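Long-range contacts in SusD-like carbohydrate binding protein (Bacteroides vulgatus, PDB 3LEW), which probably binds carbohydrate at the outer membrane of the bacterium, as a member of the SusD family of nutrient-binding proteins: residues N71-I76 against K466-R471; Q218-K223 against A358-P363; L306-D311 against G427-I432. All blocks are in the same frame, centred on the assembly; numbering follows the deposited sequence. Where two conformers were deposited one is given.

Interaction 1 of 3, residues N71-I76 against K466-R471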
loop_
_atom_site.group_PDB
_atom_site.type_symbol
_atom_site.label_atom_id
_atom_site.label_comp_id
_atom_site.label_asym_id
_atom_site.label_seq_id
_atom_site.Cartn_x
_atom_site.Cartn_y
_atom_site.Cartn_z
ATOM N N ASN A 71 -14.096 6.215 0.441
ATOM C CA ASN A 71 -14.197 6.851 -0.863
ATOM C C ASN A 71 -14.701 8.293 -0.723
ATOM O O ASN A 71 -14.325 9.149 -1.514
ATOM C CB ASN A 71 -15.066 5.991 -1.783
ATOM C CG ASN A 71 -14.873 6.258 -3.277
ATOM O OD1 ASN A 71 -15.872 6.289 -4.016
ATOM N ND2 ASN A 71 -13.616 6.344 -3.750
ATOM N N GLU A 72 -15.531 8.546 0.281
ATOM C CA GLU A 72 -16.098 9.856 0.601
ATOM C C GLU A 72 -15.150 10.784 1.372
ATOM O O GLU A 72 -15.454 11.991 1.562
ATOM C CB GLU A 72 -17.291 9.667 1.535
ATOM C CG GLU A 72 -18.447 8.929 0.981
ATOM C CD GLU A 72 -19.641 9.000 1.891
ATOM O OE1 GLU A 72 -19.482 8.924 3.126
ATOM O OE2 GLU A 72 -20.753 9.153 1.372
ATOM N N PHE A 73 -14.055 10.215 1.870
ATOM C CA PHE A 73 -13.079 10.895 2.752
ATOM C C PHE A 73 -13.561 11.130 4.179
ATOM O O PHE A 73 -12.972 11.933 4.926
ATOM C CB PHE A 73 -12.524 12.196 2.129
ATOM C CG PHE A 73 -11.706 11.962 0.900
ATOM C CD1 PHE A 73 -10.365 11.662 0.976
ATOM C CD2 PHE A 73 -12.283 12.060 -0.335
ATOM C CE1 PHE A 73 -9.614 11.420 -0.180
ATOM C CE2 PHE A 73 -11.574 11.834 -1.455
ATOM C CZ PHE A 73 -10.229 11.507 -1.397
ATOM N N SER A 74 -14.631 10.458 4.591
ATOM C CA SER A 74 -15.078 10.645 5.978
ATOM C C SER A 74 -14.506 9.631 7.000
ATOM O O SER A 74 -14.480 9.950 8.203
ATOM C CB SER A 74 -16.594 10.681 6.049
ATOM O OG SER A 74 -17.104 9.423 5.795
ATOM N N ALA A 75 -14.063 8.444 6.530
ATOM C CA ALA A 75 -13.675 7.320 7.403
ATOM C C ALA A 75 -12.427 7.578 8.263
ATOM O O ALA A 75 -12.455 7.395 9.475
ATOM C CB ALA A 75 -13.460 6.033 6.577
ATOM N N ILE A 76 -11.340 8.007 7.639
ATOM C CA ILE A 76 -10.075 8.140 8.351
ATOM C C ILE A 76 -10.074 9.432 9.193
ATOM O O ILE A 76 -9.770 9.395 10.382
ATOM C CB ILE A 76 -8.888 8.048 7.356
ATOM C CG1 ILE A 76 -8.837 6.640 6.710
ATOM C CG2 ILE A 76 -7.531 8.370 8.054
ATOM C CD1 ILE A 76 -8.401 5.514 7.700
ATOM N N LYS A 466 -6.629 18.190 5.309
ATOM C CA LYS A 466 -6.862 17.404 6.523
ATOM C C LYS A 466 -7.523 16.067 6.247
ATOM O O LYS A 466 -7.318 15.126 6.982
ATOM C CB LYS A 466 -7.719 18.201 7.542
ATOM C CG LYS A 466 -9.176 18.367 7.196
ATOM C CD LYS A 466 -9.855 19.417 8.112
ATOM C CE LYS A 466 -11.364 19.470 7.871
ATOM N NZ LYS A 466 -12.074 20.546 8.673
ATOM N N TYR A 467 -8.313 15.979 5.184
ATOM C CA TYR A 467 -9.014 14.738 4.884
ATOM C C TYR A 467 -8.103 13.596 4.394
ATOM O O TYR A 467 -8.544 12.448 4.305
ATOM C CB TYR A 467 -10.162 14.989 3.900
ATOM C CG TYR A 467 -11.285 15.799 4.497
ATOM C CD1 TYR A 467 -12.191 15.205 5.378
ATOM C CD2 TYR A 467 -11.468 17.165 4.177
ATOM C CE1 TYR A 467 -13.221 15.933 5.951
ATOM C CE2 TYR A 467 -12.500 17.892 4.742
ATOM C CZ TYR A 467 -13.370 17.270 5.632
ATOM O OH TYR A 467 -14.433 17.950 6.165
ATOM N N TYR A 468 -6.846 13.917 4.061
ATOM C CA TYR A 468 -5.910 12.910 3.589
ATOM C C TYR A 468 -5.197 12.157 4.705
ATOM O O TYR A 468 -4.666 11.110 4.452
ATOM C CB TYR A 468 -4.849 13.537 2.687
ATOM C CG TYR A 468 -5.347 14.206 1.418
ATOM C CD1 TYR A 468 -6.505 13.760 0.758
ATOM C CD2 TYR A 468 -4.577 15.180 0.776
ATOM C CE1 TYR A 468 -6.940 14.370 -0.408
ATOM C CE2 TYR A 468 -5.031 15.834 -0.400
ATOM C CZ TYR A 468 -6.191 15.380 -1.014
ATOM O OH TYR A 468 -6.657 15.972 -2.193
ATOM N N LEU A 469 -5.102 12.729 5.907
ATOM C CA LEU A 469 -4.197 12.113 6.903
ATOM C C LEU A 469 -4.826 11.129 7.859
ATOM O O LEU A 469 -5.953 11.353 8.365
ATOM C CB LEU A 469 -3.485 13.190 7.710
ATOM C CG LEU A 469 -2.673 14.225 6.963
ATOM C CD1 LEU A 469 -1.977 15.177 8.025
ATOM C CD2 LEU A 469 -1.684 13.558 6.065
ATOM N N TYR A 470 -4.090 10.056 8.156
ATOM C CA TYR A 470 -4.449 9.207 9.302
ATOM C C TYR A 470 -4.169 10.024 10.577
ATOM O O TYR A 470 -3.364 10.981 10.556
ATOM C CB TYR A 470 -3.648 7.923 9.334
ATOM C CG TYR A 470 -4.047 6.864 8.295
ATOM C CD1 TYR A 470 -3.954 7.102 6.930
ATOM C CD2 TYR A 470 -4.390 5.586 8.709
ATOM C CE1 TYR A 470 -4.255 6.072 5.961
ATOM C CE2 TYR A 470 -4.701 4.586 7.787
ATOM C CZ TYR A 470 -4.644 4.841 6.422
ATOM O OH TYR A 470 -4.928 3.788 5.550
ATOM N N ARG A 471 -4.917 9.729 11.625
ATOM C CA ARG A 471 -4.898 10.485 12.878
ATOM C C ARG A 471 -4.532 9.663 14.101
ATOM O O ARG A 471 -4.968 8.549 14.308
ATOM C CB ARG A 471 -6.288 11.086 13.097
ATOM C CG ARG A 471 -6.713 11.996 11.946
ATOM C CD ARG A 471 -8.046 12.663 12.206
ATOM N NE ARG A 471 -7.982 13.601 13.326
ATOM C CZ ARG A 471 -8.967 14.406 13.703
ATOM N NH1 ARG A 471 -10.138 14.398 13.061
ATOM N NH2 ARG A 471 -8.782 15.240 14.744
HETATM O O HOH W 1 -10.456 11.054 5.562
#

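Interaction 2 of 3, residues Q218-K223 against A358-P363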
loop_
_atom_site.group_PDB
_atom_site.type_symbol
_atom_site.label_atom_id
_atom_site.label_comp_id
_atom_site.label_asym_id
_atom_site.label_seq_id
_atom_site.Cartn_x
_atom_site.Cartn_y
_atom_site.Cartn_z
ATOM N N GLN A 218 15.175 11.255 -0.138
ATOM C CA GLN A 218 16.592 10.888 -0.138
ATOM C C GLN A 218 16.897 10.217 -1.479
ATOM O O GLN A 218 17.007 8.986 -1.577
ATOM C CB GLN A 218 16.872 9.924 1.022
ATOM C CG GLN A 218 16.756 10.608 2.381
ATOM C CD GLN A 218 17.857 11.611 2.612
ATOM O OE1 GLN A 218 18.931 11.501 2.049
ATOM N NE2 GLN A 218 17.591 12.607 3.427
ATOM N N TRP A 219 16.944 11.039 -2.532
ATOM C CA TRP A 219 16.950 10.529 -3.900
ATOM C C TRP A 219 18.182 9.664 -4.178
ATOM O O TRP A 219 18.063 8.617 -4.802
ATOM C CB TRP A 219 16.875 11.671 -4.917
ATOM C CG TRP A 219 15.841 12.716 -4.619
ATOM C CD1 TRP A 219 16.050 14.064 -4.473
ATOM C CD2 TRP A 219 14.435 12.511 -4.451
ATOM N NE1 TRP A 219 14.868 14.702 -4.199
ATOM C CE2 TRP A 219 13.858 13.774 -4.189
ATOM C CE3 TRP A 219 13.615 11.392 -4.468
ATOM C CZ2 TRP A 219 12.495 13.936 -3.973
ATOM C CZ3 TRP A 219 12.256 11.553 -4.258
ATOM C CH2 TRP A 219 11.723 12.835 -3.990
ATOM N N GLU A 220 19.361 10.132 -3.760
ATOM C CA GLU A 220 20.612 9.390 -3.979
ATOM C C GLU A 220 20.537 7.999 -3.346
ATOM O O GLU A 220 20.869 6.993 -3.984
ATOM C CB GLU A 220 21.793 10.163 -3.419
ATOM C CG GLU A 220 23.129 9.805 -4.016
ATOM C CD GLU A 220 23.264 10.368 -5.439
ATOM O OE1 GLU A 220 23.421 11.628 -5.633
ATOM O OE2 GLU A 220 23.188 9.534 -6.344
ATOM N N LYS A 221 20.042 7.929 -2.106
ATOM C CA LYS A 221 19.867 6.624 -1.453
ATOM C C LYS A 221 18.841 5.738 -2.172
ATOM O O LYS A 221 19.053 4.548 -2.328
ATOM C CB LYS A 221 19.489 6.824 -0.002
ATOM C CG LYS A 221 20.666 7.217 0.902
ATOM C CD LYS A 221 20.264 7.159 2.381
ATOM C CE LYS A 221 21.470 7.504 3.231
ATOM N NZ LYS A 221 21.262 7.253 4.663
ATOM N N ALA A 222 17.717 6.321 -2.584
ATOM C CA ALA A 222 16.652 5.576 -3.266
ATOM C C ALA A 222 17.182 4.976 -4.551
ATOM O O ALA A 222 16.906 3.818 -4.884
ATOM C CB ALA A 222 15.428 6.491 -3.561
ATOM N N LYS A 223 17.955 5.772 -5.276
ATOM C CA LYS A 223 18.634 5.282 -6.497
ATOM C C LYS A 223 19.616 4.150 -6.171
ATOM O O LYS A 223 19.663 3.124 -6.874
ATOM C CB LYS A 223 19.367 6.444 -7.190
ATOM C CG LYS A 223 20.438 6.003 -8.227
ATOM C CD LYS A 223 21.113 7.148 -8.908
ATOM C CE LYS A 223 22.286 6.694 -9.793
ATOM N NZ LYS A 223 22.853 7.814 -10.607
ATOM N N ALA A 358 14.851 10.791 -11.863
ATOM C CA ALA A 358 14.239 12.032 -12.398
ATOM C C ALA A 358 14.582 13.210 -11.486
ATOM O O ALA A 358 15.012 14.245 -11.957
ATOM C CB ALA A 358 12.721 11.886 -12.556
ATOM N N HIS A 359 14.486 13.008 -10.179
ATOM C CA HIS A 359 14.882 14.038 -9.206
ATOM C C HIS A 359 16.356 14.367 -9.232
ATOM O O HIS A 359 16.738 15.499 -8.953
ATOM C CB HIS A 359 14.469 13.656 -7.775
ATOM C CG HIS A 359 13.025 13.919 -7.494
ATOM N ND1 HIS A 359 12.539 15.200 -7.325
ATOM C CD2 HIS A 359 11.963 13.096 -7.419
ATOM C CE1 HIS A 359 11.238 15.141 -7.117
ATOM N NE2 HIS A 359 10.857 13.884 -7.184
ATOM N N LEU A 360 17.187 13.382 -9.565
ATOM C CA LEU A 360 18.628 13.559 -9.668
ATOM C C LEU A 360 19.099 14.052 -11.049
ATOM O O LEU A 360 20.291 14.245 -11.274
ATOM C CB LEU A 360 19.315 12.228 -9.360
ATOM C CG LEU A 360 19.203 11.740 -7.910
ATOM C CD1 LEU A 360 19.763 10.329 -7.788
ATOM C CD2 LEU A 360 19.964 12.674 -6.981
ATOM N N ASN A 361 18.153 14.219 -11.975
ATOM C CA ASN A 361 18.458 14.531 -13.367
ATOM C C ASN A 361 19.370 13.547 -14.073
ATOM O O ASN A 361 20.185 13.910 -14.921
ATOM C CB ASN A 361 18.911 15.964 -13.496
ATOM C CG ASN A 361 17.762 16.832 -13.881
ATOM O OD1 ASN A 361 17.123 17.440 -13.020
ATOM N ND2 ASN A 361 17.422 16.824 -15.182
ATOM N N ASP A 362 19.187 12.292 -13.695
ATOM C CA ASP A 362 19.905 11.148 -14.287
ATOM C C ASP A 362 19.112 10.675 -15.521
ATOM O O ASP A 362 17.974 10.215 -15.391
ATOM C CB ASP A 362 20.030 10.055 -13.236
ATOM C CG ASP A 362 20.776 8.820 -13.731
ATOM O OD1 ASP A 362 20.844 8.603 -14.957
ATOM O OD2 ASP A 362 21.215 8.018 -12.873
ATOM N N PRO A 363 19.703 10.780 -16.708
ATOM C CA PRO A 363 18.993 10.385 -17.949
ATOM C C PRO A 363 18.458 8.975 -17.985
ATOM O O PRO A 363 17.528 8.686 -18.773
ATOM C CB PRO A 363 20.069 10.547 -19.032
ATOM C CG PRO A 363 21.105 11.392 -18.447
ATOM C CD PRO A 363 21.085 11.194 -16.981
#

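Interaction 3 of 3, residues L306-D311 against G427-I432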
loop_
_atom_site.group_PDB
_atom_site.type_symbol
_atom_site.label_atom_id
_atom_site.label_comp_id
_atom_site.label_asym_id
_atom_site.label_seq_id
_atom_site.Cartn_x
_atom_site.Cartn_y
_atom_site.Cartn_z
ATOM N N LEU A 306 -9.952 -3.848 -17.947
ATOM C CA LEU A 306 -10.902 -2.825 -17.498
ATOM C C LEU A 306 -12.128 -2.878 -18.433
ATOM O O LEU A 306 -12.031 -2.641 -19.627
ATOM C CB LEU A 306 -10.273 -1.441 -17.534
ATOM C CG LEU A 306 -8.962 -1.322 -16.765
ATOM C CD1 LEU A 306 -8.307 0.058 -17.050
ATOM C CD2 LEU A 306 -9.176 -1.561 -15.271
ATOM N N PHE A 307 -13.280 -3.230 -17.882
ATOM C CA PHE A 307 -14.467 -3.393 -18.699
ATOM C C PHE A 307 -15.733 -3.223 -17.879
ATOM O O PHE A 307 -15.741 -3.478 -16.693
ATOM C CB PHE A 307 -14.488 -4.784 -19.359
ATOM C CG PHE A 307 -14.284 -5.917 -18.388
ATOM C CD1 PHE A 307 -15.379 -6.491 -17.731
ATOM C CD2 PHE A 307 -13.022 -6.380 -18.101
ATOM C CE1 PHE A 307 -15.216 -7.512 -16.844
ATOM C CE2 PHE A 307 -12.836 -7.411 -17.179
ATOM C CZ PHE A 307 -13.953 -7.965 -16.547
ATOM N N TRP A 308 -16.800 -2.791 -18.554
ATOM C CA TRP A 308 -18.130 -2.707 -17.931
ATOM C C TRP A 308 -18.661 -4.084 -17.621
ATOM O O TRP A 308 -18.555 -5.006 -18.441
ATOM C CB TRP A 308 -19.121 -2.038 -18.886
ATOM C CG TRP A 308 -18.803 -0.639 -19.281
ATOM C CD1 TRP A 308 -18.493 -0.202 -20.538
ATOM C CD2 TRP A 308 -18.794 0.532 -18.434
ATOM N NE1 TRP A 308 -18.271 1.153 -20.523
ATOM C CE2 TRP A 308 -18.439 1.630 -19.247
ATOM C CE3 TRP A 308 -19.032 0.749 -17.078
ATOM C CZ2 TRP A 308 -18.347 2.920 -18.755
ATOM C CZ3 TRP A 308 -18.938 2.028 -16.581
ATOM C CH2 TRP A 308 -18.584 3.104 -17.422
ATOM N N ALA A 309 -19.301 -4.226 -16.479
ATOM C CA ALA A 309 -20.028 -5.440 -16.172
ATOM C C ALA A 309 -21.050 -5.147 -15.102
ATOM O O ALA A 309 -20.879 -4.234 -14.260
ATOM C CB ALA A 309 -19.048 -6.602 -15.690
ATOM N N THR A 310 -22.073 -5.972 -15.071
ATOM C CA THR A 310 -23.025 -5.965 -13.982
ATOM C C THR A 310 -22.394 -6.660 -12.750
ATOM O O THR A 310 -21.374 -7.378 -12.858
ATOM C CB THR A 310 -24.338 -6.666 -14.405
ATOM O OG1 THR A 310 -24.029 -7.928 -15.011
ATOM C CG2 THR A 310 -25.112 -5.814 -15.421
ATOM N N ASP A 311 -23.016 -6.462 -11.589
ATOM C CA ASP A 311 -22.507 -7.015 -10.313
ATOM C C ASP A 311 -22.364 -8.543 -10.425
ATOM O O ASP A 311 -23.247 -9.225 -10.959
ATOM C CB ASP A 311 -23.425 -6.651 -9.160
ATOM C CG ASP A 311 -23.425 -5.138 -8.835
ATOM O OD1 ASP A 311 -22.449 -4.421 -9.150
ATOM O OD2 ASP A 311 -24.413 -4.702 -8.203
ATOM N N GLY A 427 -25.330 7.294 -19.547
ATOM C CA GLY A 427 -25.707 6.531 -20.738
ATOM C C GLY A 427 -27.224 6.584 -20.906
ATOM O O GLY A 427 -27.807 7.660 -20.821
ATOM N N PRO A 428 -27.879 5.432 -21.130
ATOM C CA PRO A 428 -27.360 4.068 -21.157
ATOM C C PRO A 428 -26.493 3.747 -22.369
ATOM O O PRO A 428 -26.455 4.509 -23.320
ATOM C CB PRO A 428 -28.640 3.224 -21.203
ATOM C CG PRO A 428 -29.591 4.078 -21.986
ATOM C CD PRO A 428 -29.313 5.469 -21.487
ATOM N N ILE A 429 -25.824 2.609 -22.305
ATOM C CA ILE A 429 -24.989 2.091 -23.368
ATOM C C ILE A 429 -25.465 0.679 -23.682
ATOM O O ILE A 429 -26.230 0.100 -22.911
ATOM C CB ILE A 429 -23.510 1.994 -22.926
ATOM C CG1 ILE A 429 -23.360 0.941 -21.815
ATOM C CG2 ILE A 429 -23.019 3.375 -22.471
ATOM C CD1 ILE A 429 -21.943 0.545 -21.505
ATOM N N ASP A 430 -24.960 0.109 -24.775
ATOM C CA ASP A 430 -25.176 -1.289 -25.057
ATOM C C ASP A 430 -24.148 -2.171 -24.401
ATOM O O ASP A 430 -22.978 -2.137 -24.767
ATOM C CB ASP A 430 -25.159 -1.534 -26.561
ATOM C CG ASP A 430 -26.383 -0.991 -27.226
ATOM O OD1 ASP A 430 -27.481 -1.571 -26.997
ATOM O OD2 ASP A 430 -26.249 0.022 -27.949
ATOM N N TYR A 431 -24.602 -2.990 -23.459
ATOM C CA TYR A 431 -23.725 -3.872 -22.684
ATOM C C TYR A 431 -23.711 -5.258 -23.353
ATOM O O TYR A 431 -24.780 -5.855 -23.550
ATOM C CB TYR A 431 -24.224 -3.936 -21.222
ATOM C CG TYR A 431 -23.603 -4.993 -20.329
ATOM C CD1 TYR A 431 -22.228 -5.083 -20.159
ATOM C CD2 TYR A 431 -24.395 -5.866 -19.614
ATOM C CE1 TYR A 431 -21.662 -6.061 -19.346
ATOM C CE2 TYR A 431 -23.838 -6.819 -18.765
ATOM C CZ TYR A 431 -22.462 -6.917 -18.635
ATOM O OH TYR A 431 -21.931 -7.879 -17.773
ATOM N N ILE A 432 -22.520 -5.740 -23.729
ATOM C CA ILE A 432 -22.344 -7.070 -24.315
ATOM C C ILE A 432 -21.719 -8.014 -23.300
ATOM O O ILE A 432 -20.695 -7.678 -22.693
ATOM C CB ILE A 432 -21.429 -7.021 -25.576
ATOM C CG1 ILE A 432 -22.110 -6.262 -26.716
ATOM C CG2 ILE A 432 -21.083 -8.438 -26.055
ATOM C CD1 ILE A 432 -22.333 -4.787 -26.455
#

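Interaction 1 of 3, residues N71-I76 against K466-R471
A Schellman motif ends helix 68-71 at Phe73, and the loop that follows it packs in the protein interior against the loop leading to helix 474-479, so that an early and a late part of this SusD-family chain meet. Phe73 has the positive phi of the motif (73°), and the turn sends its side chain toward residues 466-471 while the chain runs on to Ile76. Phe73 CB lies 4.1 Å from Tyr467 CB; CG, beside the backbone N, carries the ring on to Tyr468. There Phe73 CE1 comes in the plane of the Tyr468 ring, at the ring edge, 4.0 Å from CE1 of that tyrosine. Tyr468 starts out away from residues 71-76, yet its ring swings back to make this touch; its hydroxyl is held by the backbone N of Val419. The polar link between the loops is a single water, which donates to two carbonyls at once: it lies 2.7 Å from Phe73 O and 2.7 Å from Tyr467 O, and so gives a partner to a carbonyl of each buried residue. Ile76 fills the other end of the contact. Its CG2, anti to the backbone N, presses into the backbone at Leu469 and Tyr470, with Leu469 O 3.4 Å from it. Its CG1 branch turns the other way and reaches across the Tyr470 ring, which is steadied by a hydrogen bond from Tyr470 OH to Asn52, while Asn83 of helix 81-103 touches both Ile76 and Tyr470. The methyl CD1 of Ile76 makes a CH-pi contact with one face of this ring, 4.1 Å from the Tyr470 centroid and 22° off the ring normal, displaced toward CE2.

Interaction 2 of 3, residues Q218-K223 against A358-P363
The rings of Trp219 and His359 lie almost perfectly parallel, their planes only 2° apart, in an offset stack that brings the imidazole over the six-membered ring of the indole with centroids 3.6 Å apart. Both side chains leave the backbone with CG beside the N; they cross obliquely, and their rings meet face to face. CG of His359 sits almost directly over the indole atom CE2, 3.4 Å from Trp219 CE2, and CD2 and NE2 extend over the far rim at CH2. The offset leaves the five-membered ring to His359 CB, which stands 3.4 Å from its centroid and 6° off the normal, a CH-pi contact. Ring and methylene of His359 together lie over both rings on one face of the indole. Next to the stack, Leu360 reaches toward helix 219-232: its CG lies 3.8 Å from Trp219 CB, and its CD1 rests 3.6 Å from CD of Lys223. The lysine chain, CG anti to the backbone N and extended beyond, crosses this leucine obliquely and ends at Asp362, where NZ donates to OD2 at 2.8 Å. The ammonium comes from above the carboxylate plane, 28° out of it. The other oxygen, OD1, caps the N of Asp364 at the start of the next helix, so one carboxylate serves both the salt bridge and the turn. Stack, leucine and salt bridge together dock the first turn of helix 219-232 on the Schellman-terminated end of helix 346-359, surface packing between helix ends in the largely helical part of this SusD-family fold.

Interaction 3 of 3, residues L306-D311 against G427-I432
The hydroxyl of Tyr431 is the polar atom held across this contact, gripped by one bond, and a weak one: the backbone N of Thr310 donates to Tyr431 OH at 3.3 Å, nearly straight at 164°. Thr310 OG1 also lies 3.5 Å from Tyr431 OH. The tyrosine reaches there because its CG is anti to the backbone N (chi1 169°), which sends the ring from strand 429-434 toward strand 306-309, the two outermost strands of a four-stranded mixed sheet. Along the way the ring edge meets the carbonyl of Trp308, whose O lies near the ring plane and 3.4 Å from CE1 of Tyr431. Ala309 CA also approaches CE1, while Thr310 CG2 touches CE2 on the opposite edge. Beside the tyrosine, Ile429 brings CD1 over one face of the Trp308 indole, a CH-pi contact 3.9 Å from the five-membered ring centroid, displaced toward the rim at CD1 and NE1. The short strand segments are nearly perpendicular, at 100°, with axes 7.7 Å apart at closest approach, so side chains span the gap; their backbones instead pair with the intervening strands, Ala309 with Trp323 and Tyr431 with Leu443. An alanine in place of Tyr431 lacks the ring and hydroxyl, and would probably loosen the joint between these edge strands by giving up the weak bond to Thr310 N and the packing on Thr310 CG2. With a weak bond and mostly apolar touches, the contact depends on the fit of one aromatic ring and one methyl more than on electrostatics.

Interaction 1 is the buried contact, interaction 2 lies at the surface and interaction 3 is partly buried. None shares a helix or strand with another: residues 71-76 and 466-471 are mostly loop, 218-223 and 358-363 are helix ends with their turns, and 306-311 and 427-432 lie on the two outer strands of the sheet and the turns beside them. Chemistry follows place. A water joins carbonyls in the interior, a salt bridge and a ring stack serve the surface, and the contact between the outer strands relies on one weak bond and apolar touches. Interactions 2 and 3 alternate along the chain, with centres about 43 Å apart, and both fall within the span between the segments of interaction 1.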